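Local coordinates for protein ORF10 (Moritella marina, PDB 6RIW) that probably extends acyl chains as a 3-oxoacyl-[acyl-carrier-protein] synthase, this chain being the ketosynthase-chain length factor didomain of a polyunsaturated fatty acid synthase, at residues F153-T164 with L941-N952; L484-N492 with I847-Q855. All coordinates share one frame; numbering follows the deposited sequence.

Two contacts in this didomain illustrate how the chemistry of a contact follows its secondary structure. Contact 1 sets two irregular loops side by side, one from the first ketosynthase family region and the other near the C-terminal end of this chain, after helix 929-934; contact 2 crosses two helices within the second such region. Both are partly buried and lie near the periphery, their centres 49 Å apart and their nearest atoms about 31 Å apart, and they share no element. Without regular structure, 153-164 and 941-952 are joined chiefly by backbone groups and the amides and imidazole that serve them. In contact 2 the helices satisfy their own backbones, leaving aliphatic packing to dominate, with an amide pair at its outer edge.

Contact 1 of 2, residues F153-T164 with L941-N952; sequences FQLTHYTAPKKT and LNKVNQPVMMDN
Asn952 presents both ends of its amide to the backbone at 162-164. Its ND2 gives a nearly straight bond to Lys162 O (2.9 Å, 176°), with the oxygen in the amide plane, while OD1 accepts from Thr164 N at 3.0 Å. Thr164 OG1 reaches Lys162 O from the opposite face to ND2, so two donors grip that carbonyl. Replacing this amide by the methyl of an alanine would probably leave Thr164 N without its acceptor and Lys162 O with one donor fewer. The His157 ring, with CG anti to the backbone N (chi1 -154°), turns ND1 to accept from Met949 N at 3.0 Å, the donor tilted from the ring plane; Val948 CA sits at the ring edge and Pro161 CB over one face. His157 N bonds Gln946 O at 2.9 Å, beside the single Thr156-Pro947 beta bridge. Gln154, extended beyond CG, accepts from Val944 N through OE1 (2.9 Å), and its CB meets Val944 CG2 at 3.7 Å. Helix 597-608 of the second ketosynthase region holds both loops through Gln600, Ser604, Gln607 and Gln608. Side chains thus supply hydrogen bonds where regular strand pairing is absent, fastening 941-952 to the first region.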
loop_
_atom_site.group_PDB
_atom_site.type_symbol
_atom_site.label_atom_id
_atom_site.label_comp_id
_atom_site.label_asym_id
_atom_site.label_seq_id
_atom_site.Cartn_x
_atom_site.Cartn_y
_atom_site.Cartn_z
ATOM N N PHE A 153 6.565 39.707 3.570
ATOM C CA PHE A 153 6.579 38.633 2.589
ATOM C C PHE A 153 5.478 37.621 2.903
ATOM O O PHE A 153 5.225 37.301 4.068
ATOM C CB PHE A 153 7.931 37.920 2.568
ATOM C CG PHE A 153 7.956 36.757 1.624
ATOM C CD1 PHE A 153 8.283 36.943 0.292
ATOM C CD2 PHE A 153 7.598 35.485 2.048
ATOM C CE1 PHE A 153 8.276 35.882 -0.595
ATOM C CE2 PHE A 153 7.588 34.421 1.149
ATOM C CZ PHE A 153 7.930 34.628 -0.163
ATOM N N GLN A 154 4.819 37.120 1.858
ATOM C CA GLN A 154 3.787 36.097 2.006
ATOM C C GLN A 154 3.981 35.025 0.950
ATOM O O GLN A 154 4.028 35.326 -0.243
ATOM C CB GLN A 154 2.377 36.670 1.846
ATOM C CG GLN A 154 1.879 37.544 2.953
ATOM C CD GLN A 154 0.492 38.027 2.613
ATOM O OE1 GLN A 154 0.295 38.697 1.602
ATOM N NE2 GLN A 154 -0.478 37.656 3.417
ATOM N N LEU A 155 4.091 33.778 1.384
ATOM C CA LEU A 155 4.097 32.670 0.444
ATOM C C LEU A 155 2.675 32.346 -0.000
ATOM O O LEU A 155 1.726 32.427 0.789
ATOM C CB LEU A 155 4.739 31.445 1.096
ATOM C CG LEU A 155 4.979 30.219 0.217
ATOM C CD1 LEU A 155 6.000 30.516 -0.854
ATOM C CD2 LEU A 155 5.480 29.099 1.144
ATOM N N THR A 156 2.524 31.964 -1.264
ATOM C CA THR A 156 1.213 31.544 -1.743
ATOM C C THR A 156 0.976 30.063 -1.437
ATOM O O THR A 156 1.919 29.272 -1.341
ATOM C CB THR A 156 1.059 31.806 -3.245
ATOM O OG1 THR A 156 2.021 31.040 -3.974
ATOM C CG2 THR A 156 1.260 33.303 -3.556
ATOM N N HIS A 157 -0.298 29.698 -1.268
ATOM C CA HIS A 157 -0.651 28.290 -1.083
ATOM C C HIS A 157 -0.287 27.460 -2.325
ATOM O O HIS A 157 -0.309 27.945 -3.461
ATOM C CB HIS A 157 -2.150 28.175 -0.744
ATOM C CG HIS A 157 -2.514 26.948 0.037
ATOM N ND1 HIS A 157 -2.325 26.846 1.396
ATOM C CD2 HIS A 157 -3.071 25.778 -0.352
ATOM C CE1 HIS A 157 -2.748 25.667 1.813
ATOM N NE2 HIS A 157 -3.204 24.999 0.770
ATOM N N TYR A 158 0.045 26.178 -2.111
ATOM C CA TYR A 158 0.588 25.367 -3.206
ATOM C C TYR A 158 -0.422 25.125 -4.331
ATOM O O TYR A 158 -0.026 25.000 -5.494
ATOM C CB TYR A 158 1.120 24.035 -2.656
ATOM C CG TYR A 158 0.047 22.995 -2.400
ATOM C CD1 TYR A 158 -0.795 23.094 -1.303
ATOM C CD2 TYR A 158 -0.115 21.916 -3.274
ATOM C CE1 TYR A 158 -1.801 22.119 -1.075
ATOM C CE2 TYR A 158 -1.110 20.942 -3.064
ATOM C CZ TYR A 158 -1.942 21.055 -1.974
ATOM O OH TYR A 158 -2.922 20.096 -1.793
ATOM N N THR A 159 -1.717 25.067 -4.017
ATOM C CA THR A 159 -2.785 24.948 -5.011
ATOM C C THR A 159 -4.008 25.624 -4.403
ATOM O O THR A 159 -3.942 26.159 -3.292
ATOM C CB THR A 159 -3.048 23.482 -5.395
ATOM O OG1 THR A 159 -3.820 23.405 -6.603
ATOM C CG2 THR A 159 -3.799 22.735 -4.285
ATOM N N ALA A 160 -5.130 25.608 -5.114
ATOM C CA ALA A 160 -6.329 26.180 -4.503
ATOM C C ALA A 160 -6.634 25.411 -3.219
ATOM O O ALA A 160 -6.749 24.176 -3.262
ATOM C CB ALA A 160 -7.527 26.117 -5.446
ATOM N N PRO A 161 -6.736 26.079 -2.077
ATOM C CA PRO A 161 -7.003 25.365 -0.818
ATOM C C PRO A 161 -8.411 24.793 -0.797
ATOM O O PRO A 161 -9.357 25.423 -1.275
ATOM C CB PRO A 161 -6.853 26.450 0.262
ATOM C CG PRO A 161 -6.428 27.694 -0.444
ATOM C CD PRO A 161 -6.616 27.535 -1.903
ATOM N N LYS A 162 -8.547 23.591 -0.232
ATOM C CA LYS A 162 -9.859 22.970 -0.056
ATOM C C LYS A 162 -9.950 22.384 1.343
ATOM O O LYS A 162 -9.002 21.746 1.822
ATOM C CB LYS A 162 -10.127 21.853 -1.090
ATOM C CG LYS A 162 -9.871 22.223 -2.533
ATOM C CD LYS A 162 -10.965 23.150 -3.091
ATOM C CE LYS A 162 -10.653 23.609 -4.539
ATOM N NZ LYS A 162 -10.547 22.474 -5.523
ATOM N N LYS A 163 -11.088 22.610 2.002
ATOM C CA LYS A 163 -11.352 21.920 3.253
ATOM C C LYS A 163 -11.363 20.422 2.995
ATOM O O LYS A 163 -12.042 19.942 2.081
ATOM C CB LYS A 163 -12.684 22.379 3.853
ATOM C CG LYS A 163 -12.616 23.784 4.418
ATOM C CD LYS A 163 -13.998 24.350 4.720
ATOM C CE LYS A 163 -13.938 25.315 5.906
ATOM N NZ LYS A 163 -15.240 26.012 6.103
ATOM N N THR A 164 -10.580 19.683 3.780
ATOM C CA THR A 164 -10.314 18.284 3.476
ATOM C C THR A 164 -10.480 17.437 4.728
ATOM O O THR A 164 -9.863 17.725 5.762
ATOM C CB THR A 164 -8.901 18.135 2.887
ATOM O OG1 THR A 164 -8.813 18.938 1.703
ATOM C CG2 THR A 164 -8.612 16.687 2.533
ATOM N N LEU A 941 4.979 45.983 -0.045
ATOM C CA LEU A 941 4.557 44.782 -0.765
ATOM C C LEU A 941 3.039 44.740 -0.865
ATOM O O LEU A 941 2.344 45.103 0.087
ATOM C CB LEU A 941 5.042 43.507 -0.060
ATOM C CG LEU A 941 6.534 43.415 0.282
ATOM C CD1 LEU A 941 6.940 42.023 0.791
ATOM C CD2 LEU A 941 7.364 43.811 -0.940
ATOM N N ASN A 942 2.528 44.264 -2.001
ATOM C CA ASN A 942 1.114 43.916 -2.080
ATOM C C ASN A 942 0.856 42.616 -1.319
ATOM O O ASN A 942 1.712 41.739 -1.250
ATOM C CB ASN A 942 0.653 43.704 -3.525
ATOM C CG ASN A 942 1.183 44.732 -4.479
ATOM O OD1 ASN A 942 1.100 45.932 -4.222
ATOM N ND2 ASN A 942 1.719 44.263 -5.605
ATOM N N LYS A 943 -0.343 42.491 -0.761
ATOM C CA LYS A 943 -0.752 41.196 -0.224
ATOM C C LYS A 943 -0.970 40.207 -1.367
ATOM O O LYS A 943 -1.452 40.578 -2.445
ATOM C CB LYS A 943 -2.023 41.345 0.614
ATOM C CG LYS A 943 -1.824 42.170 1.883
ATOM C CD LYS A 943 -2.621 41.589 3.047
ATOM C CE LYS A 943 -3.563 42.630 3.637
ATOM N NZ LYS A 943 -2.831 43.887 3.954
ATOM N N VAL A 944 -0.585 38.937 -1.146
ATOM C CA VAL A 944 -0.872 37.916 -2.147
ATOM C C VAL A 944 -2.358 37.587 -2.134
ATOM O O VAL A 944 -3.079 37.795 -1.147
ATOM C CB VAL A 944 -0.048 36.634 -1.937
ATOM C CG1 VAL A 944 1.419 36.937 -2.082
ATOM C CG2 VAL A 944 -0.356 36.042 -0.564
ATOM N N ASN A 945 -2.803 37.021 -3.241
ATOM C CA ASN A 945 -4.207 36.667 -3.370
ATOM C C ASN A 945 -4.568 35.458 -2.511
ATOM O O ASN A 945 -5.642 35.421 -1.896
ATOM C CB ASN A 945 -4.520 36.392 -4.835
ATOM C CG ASN A 945 -5.996 36.261 -5.079
ATOM O OD1 ASN A 945 -6.783 37.144 -4.701
ATOM N ND2 ASN A 945 -6.398 35.142 -5.689
ATOM N N GLN A 946 -3.691 34.458 -2.459
ATOM C CA GLN A 946 -3.969 33.222 -1.719
ATOM C C GLN A 946 -2.769 32.862 -0.857
ATOM O O GLN A 946 -1.869 32.144 -1.304
ATOM C CB GLN A 946 -4.316 32.076 -2.666
ATOM C CG GLN A 946 -4.776 30.816 -1.935
ATOM C CD GLN A 946 -5.840 31.099 -0.895
ATOM O OE1 GLN A 946 -5.551 31.266 0.298
ATOM N NE2 GLN A 946 -7.083 31.167 -1.342
ATOM N N PRO A 947 -2.720 33.347 0.375
ATOM C CA PRO A 947 -1.614 32.992 1.271
ATOM C C PRO A 947 -1.781 31.559 1.766
ATOM O O PRO A 947 -2.824 30.931 1.568
ATOM C CB PRO A 947 -1.746 33.997 2.410
ATOM C CG PRO A 947 -3.214 34.337 2.430
ATOM C CD PRO A 947 -3.723 34.207 1.030
ATOM N N VAL A 948 -0.720 31.033 2.397
ATOM C CA VAL A 948 -0.785 29.666 2.937
ATOM C C VAL A 948 -1.897 29.572 3.969
ATOM O O VAL A 948 -1.972 30.381 4.898
ATOM C CB VAL A 948 0.562 29.256 3.554
ATOM C CG1 VAL A 948 0.444 27.841 4.205
ATOM C CG2 VAL A 948 1.660 29.234 2.489
ATOM N N MET A 949 -2.778 28.585 3.807
ATOM C CA MET A 949 -3.926 28.430 4.693
ATOM C C MET A 949 -3.684 27.283 5.669
ATOM O O MET A 949 -3.296 26.186 5.258
ATOM C CB MET A 949 -5.209 28.165 3.905
ATOM C CG MET A 949 -5.509 29.230 2.847
ATOM S SD MET A 949 -5.808 30.843 3.604
ATOM C CE MET A 949 -7.367 30.476 4.424
ATOM N N MET A 950 -3.976 27.521 6.946
ATOM C CA MET A 950 -3.693 26.547 7.997
ATOM C C MET A 950 -4.926 25.802 8.487
ATOM O O MET A 950 -4.792 24.959 9.378
ATOM C CB MET A 950 -3.038 27.255 9.184
ATOM C CG MET A 950 -1.819 28.077 8.812
ATOM S SD MET A 950 -0.487 26.993 8.308
ATOM C CE MET A 950 0.161 26.640 9.947
ATOM N N ASP A 951 -6.109 26.088 7.923
ATOM C CA ASP A 951 -7.376 25.570 8.454
ATOM C C ASP A 951 -7.387 24.049 8.571
ATOM O O ASP A 951 -7.979 23.503 9.509
ATOM C CB ASP A 951 -8.556 25.987 7.560
ATOM C CG ASP A 951 -8.550 27.458 7.210
ATOM O OD1 ASP A 951 -7.709 27.866 6.375
ATOM O OD2 ASP A 951 -9.399 28.200 7.765
ATOM N N ASN A 952 -6.793 23.343 7.601
ATOM C CA ASN A 952 -6.866 21.885 7.611
ATOM C C ASN A 952 -6.045 21.248 8.731
ATOM O O ASN A 952 -6.235 20.057 9.010
ATOM C CB ASN A 952 -6.392 21.334 6.264
ATOM C CG ASN A 952 -7.478 21.369 5.214
ATOM O OD1 ASN A 952 -8.653 21.231 5.528
ATOM N ND2 ASN A 952 -7.091 21.554 3.964
HETATM O O HOH W 1 -2.929 37.913 1.592
HETATM O O HOH W 2 1.477 33.091 3.480
HETATM O O HOH W 3 -4.398 22.707 2.258
#

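Contact 2 of 2, residues L484-N492 with I847-Q855; sequences LAQFKTLLN and IKTALLLDQ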
loop_
_atom_site.group_PDB
_atom_site.type_symbol
_atom_site.label_atom_id
_atom_site.label_comp_id
_atom_site.label_asym_id
_atom_site.label_seq_id
_atom_site.Cartn_x
_atom_site.Cartn_y
_atom_site.Cartn_z
ATOM N N LEU A 484 15.416 -6.964 20.019
ATOM C CA LEU A 484 14.518 -7.804 20.801
ATOM C C LEU A 484 14.979 -7.927 22.252
ATOM O O LEU A 484 14.155 -7.916 23.173
ATOM C CB LEU A 484 14.413 -9.187 20.144
ATOM C CG LEU A 484 13.326 -10.077 20.739
ATOM C CD1 LEU A 484 11.950 -9.565 20.341
ATOM C CD2 LEU A 484 13.491 -11.520 20.292
ATOM N N ALA A 485 16.289 -8.085 22.477
ATOM C CA ALA A 485 16.790 -8.243 23.847
ATOM C C ALA A 485 16.457 -7.028 24.707
ATOM O O ALA A 485 16.025 -7.167 25.861
ATOM C CB ALA A 485 18.308 -8.498 23.830
ATOM N N GLN A 486 16.611 -5.828 24.145
ATOM C CA GLN A 486 16.307 -4.602 24.881
ATOM C C GLN A 486 14.811 -4.456 25.133
ATOM O O GLN A 486 14.392 -4.013 26.207
ATOM C CB GLN A 486 16.856 -3.392 24.111
ATOM C CG GLN A 486 18.378 -3.254 24.169
ATOM C CD GLN A 486 18.895 -2.125 23.273
ATOM O OE1 GLN A 486 18.212 -1.120 23.073
ATOM N NE2 GLN A 486 20.103 -2.289 22.734
ATOM N N PHE A 487 13.986 -4.830 24.154
ATOM C CA PHE A 487 12.540 -4.807 24.355
ATOM C C PHE A 487 12.130 -5.786 25.454
ATOM O O PHE A 487 11.282 -5.475 26.299
ATOM C CB PHE A 487 11.865 -5.151 23.020
ATOM C CG PHE A 487 10.366 -4.852 22.946
ATOM C CD1 PHE A 487 9.821 -3.694 23.484
ATOM C CD2 PHE A 487 9.532 -5.730 22.274
ATOM C CE1 PHE A 487 8.465 -3.431 23.375
ATOM C CE2 PHE A 487 8.162 -5.489 22.162
ATOM C CZ PHE A 487 7.625 -4.336 22.714
ATOM N N LYS A 488 12.699 -6.989 25.437
ATOM C CA LYS A 488 12.361 -7.976 26.465
ATOM C C LYS A 488 12.662 -7.428 27.857
ATOM O O LYS A 488 11.833 -7.506 28.769
ATOM C CB LYS A 488 13.142 -9.263 26.196
ATOM C CG LYS A 488 12.747 -10.455 27.086
ATOM C CD LYS A 488 13.637 -11.676 26.747
ATOM C CE LYS A 488 13.378 -12.844 27.700
ATOM N NZ LYS A 488 14.210 -14.033 27.342
ATOM N N THR A 489 13.845 -6.851 28.024
ATOM C CA THR A 489 14.236 -6.277 29.314
ATOM C C THR A 489 13.334 -5.118 29.708
ATOM O O THR A 489 12.893 -5.015 30.860
ATOM C CB THR A 489 15.677 -5.802 29.229
ATOM O OG1 THR A 489 16.513 -6.932 28.985
ATOM C CG2 THR A 489 16.096 -5.105 30.513
ATOM N N LEU A 490 13.056 -4.223 28.759
ATOM C CA LEU A 490 12.121 -3.134 29.010
ATOM C C LEU A 490 10.792 -3.651 29.553
ATOM O O LEU A 490 10.267 -3.130 30.544
ATOM C CB LEU A 490 11.920 -2.345 27.706
ATOM C CG LEU A 490 11.046 -1.094 27.802
ATOM C CD1 LEU A 490 11.907 0.093 28.162
ATOM C CD2 LEU A 490 10.337 -0.848 26.466
ATOM N N LEU A 491 10.203 -4.656 28.891
ATOM C CA LEU A 491 8.885 -5.125 29.301
ATOM C C LEU A 491 8.937 -5.789 30.668
ATOM O O LEU A 491 8.038 -5.598 31.497
ATOM C CB LEU A 491 8.344 -6.108 28.261
ATOM C CG LEU A 491 8.115 -5.473 26.899
ATOM C CD1 LEU A 491 7.821 -6.588 25.861
ATOM C CD2 LEU A 491 6.958 -4.499 27.014
ATOM N N ASN A 492 9.984 -6.571 30.918
ATOM C CA ASN A 492 10.063 -7.294 32.185
ATOM C C ASN A 492 10.233 -6.341 33.357
ATOM O O ASN A 492 9.745 -6.626 34.455
ATOM C CB ASN A 492 11.202 -8.304 32.142
ATOM C CG ASN A 492 10.822 -9.561 31.379
ATOM O OD1 ASN A 492 9.646 -9.881 31.267
ATOM N ND2 ASN A 492 11.807 -10.268 30.847
ATOM N N ILE A 847 4.495 -9.322 19.802
ATOM C CA ILE A 847 5.847 -9.616 20.276
ATOM C C ILE A 847 5.930 -9.538 21.803
ATOM O O ILE A 847 6.561 -10.402 22.438
ATOM C CB ILE A 847 6.865 -8.689 19.596
ATOM C CG1 ILE A 847 6.973 -9.108 18.119
ATOM C CG2 ILE A 847 8.253 -8.761 20.316
ATOM C CD1 ILE A 847 8.011 -8.322 17.334
ATOM N N LYS A 848 5.307 -8.520 22.423
ATOM C CA LYS A 848 5.211 -8.512 23.886
ATOM C C LYS A 848 4.633 -9.830 24.400
ATOM O O LYS A 848 5.169 -10.445 25.336
ATOM C CB LYS A 848 4.331 -7.361 24.380
ATOM C CG LYS A 848 3.981 -7.496 25.879
ATOM C CD LYS A 848 3.005 -6.422 26.376
ATOM C CE LYS A 848 2.413 -6.760 27.753
ATOM N NZ LYS A 848 1.391 -5.759 28.178
ATOM N N THR A 849 3.511 -10.244 23.814
ATOM C CA THR A 849 2.805 -11.438 24.272
ATOM C C THR A 849 3.640 -12.689 24.042
ATOM O O THR A 849 3.742 -13.553 24.928
ATOM C CB THR A 849 1.463 -11.540 23.554
ATOM O OG1 THR A 849 0.671 -10.377 23.836
ATOM C CG2 THR A 849 0.692 -12.791 23.973
ATOM N N ALA A 850 4.265 -12.799 22.864
ATOM C CA ALA A 850 5.119 -13.959 22.598
ATOM C C ALA A 850 6.314 -14.017 23.548
ATOM O O ALA A 850 6.695 -15.103 23.997
ATOM C CB ALA A 850 5.597 -13.943 21.148
ATOM N N LEU A 851 6.923 -12.864 23.870
ATOM C CA LEU A 851 8.050 -12.881 24.810
ATOM C C LEU A 851 7.601 -13.330 26.197
ATOM O O LEU A 851 8.299 -14.113 26.856
ATOM C CB LEU A 851 8.726 -11.504 24.877
ATOM C CG LEU A 851 9.552 -10.998 23.673
ATOM C CD1 LEU A 851 9.963 -9.513 23.843
ATOM C CD2 LEU A 851 10.807 -11.857 23.406
ATOM N N LEU A 852 6.436 -12.854 26.657
ATOM C CA LEU A 852 5.927 -13.249 27.969
ATOM C C LEU A 852 5.633 -14.739 28.023
ATOM O O LEU A 852 5.959 -15.405 29.009
ATOM C CB LEU A 852 4.649 -12.480 28.303
ATOM C CG LEU A 852 4.776 -10.991 28.655
ATOM C CD1 LEU A 852 3.416 -10.466 29.149
ATOM C CD2 LEU A 852 5.865 -10.750 29.691
ATOM N N LEU A 853 4.984 -15.268 26.988
ATOM C CA LEU A 853 4.705 -16.700 26.929
ATOM C C LEU A 853 5.972 -17.537 26.790
ATOM O O LEU A 853 6.043 -18.640 27.350
ATOM C CB LEU A 853 3.753 -16.986 25.777
ATOM C CG LEU A 853 2.341 -16.457 26.004
ATOM C CD1 LEU A 853 1.613 -16.496 24.664
ATOM C CD2 LEU A 853 1.597 -17.260 27.050
ATOM N N ASP A 854 6.976 -17.042 26.066
ATOM C CA ASP A 854 8.248 -17.746 25.977
ATOM C C ASP A 854 8.941 -17.865 27.331
ATOM O O ASP A 854 9.734 -18.793 27.533
ATOM C CB ASP A 854 9.174 -17.038 24.998
ATOM C CG ASP A 854 10.405 -17.870 24.676
ATOM O OD1 ASP A 854 10.231 -19.034 24.270
ATOM O OD2 ASP A 854 11.543 -17.387 24.840
ATOM N N GLN A 855 8.670 -16.937 28.246
ATOM C CA GLN A 855 9.229 -16.927 29.599
ATOM C C GLN A 855 8.427 -17.760 30.594
ATOM O O GLN A 855 8.833 -17.857 31.755
ATOM C CB GLN A 855 9.293 -15.484 30.135
ATOM C CG GLN A 855 10.297 -14.610 29.480
ATOM C CD GLN A 855 10.009 -13.108 29.718
ATOM O OE1 GLN A 855 10.581 -12.255 29.040
ATOM N NE2 GLN A 855 9.121 -12.796 30.667
HETATM O O HOH W 4 12.090 -14.892 25.055
#
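Asn492 ND2 donates to Gln855 OE1 at 3.0 Å, and Gln855 NE2 returns a bond of the same length to Asn492 OD1. The two side chains approach from opposite directions with their amide planes 53° apart, and the two bonds differ in geometry: OE1 lies in the amide plane of Asn492, yet ND2 stands above the carbonyl plane of Gln855, not on a lone pair. Gln855 reaches across because its chain is extended beyond CG. Its OE1 also lies against the aliphatic shaft of Lys488, 3.2 Å from CE, which may add a mild electrostatic attraction. Farther out, water 4 donates to Asp854 OD2 and accepts a weak bond from Lys488 NZ.

Beneath this polar pair the packing is hydrocarbon. Leu851 is a knob in a hole formed by Leu484, Phe487, Lys488 and Leu491. With CG anti to the carbonyl carbon (chi1 -71°), it divides its two methyls: CD1 comes within 3.9 Å of Lys488 CA, whereas CD2 slides past Leu484, 4.0 Å from CD1 of that residue. Ile847 CG2 meets the edge of the Phe487 ring, 3.8 Å from CE2. Leu491, one turn further along the same helix, lays CD1 over the centre of one face of that ring and also packs on Lys848, 3.8 Å from its CA.

This is knobs-into-holes packing in the second ketosynthase-family, thiolase-like region, away from the magnesium site. The short helical segments cross at -77° with their axes 10.5 Å apart. Lys848 carries its amino group away to Ser828 and Glu801. Strand 469-478 lies against both helices, Ser476 touching Leu484 and Phe487 and Met474 touching Leu851, while helix 831-834 packs beside Phe487 and Leu491 and strand 865-870 receives Thr849 and Leu853.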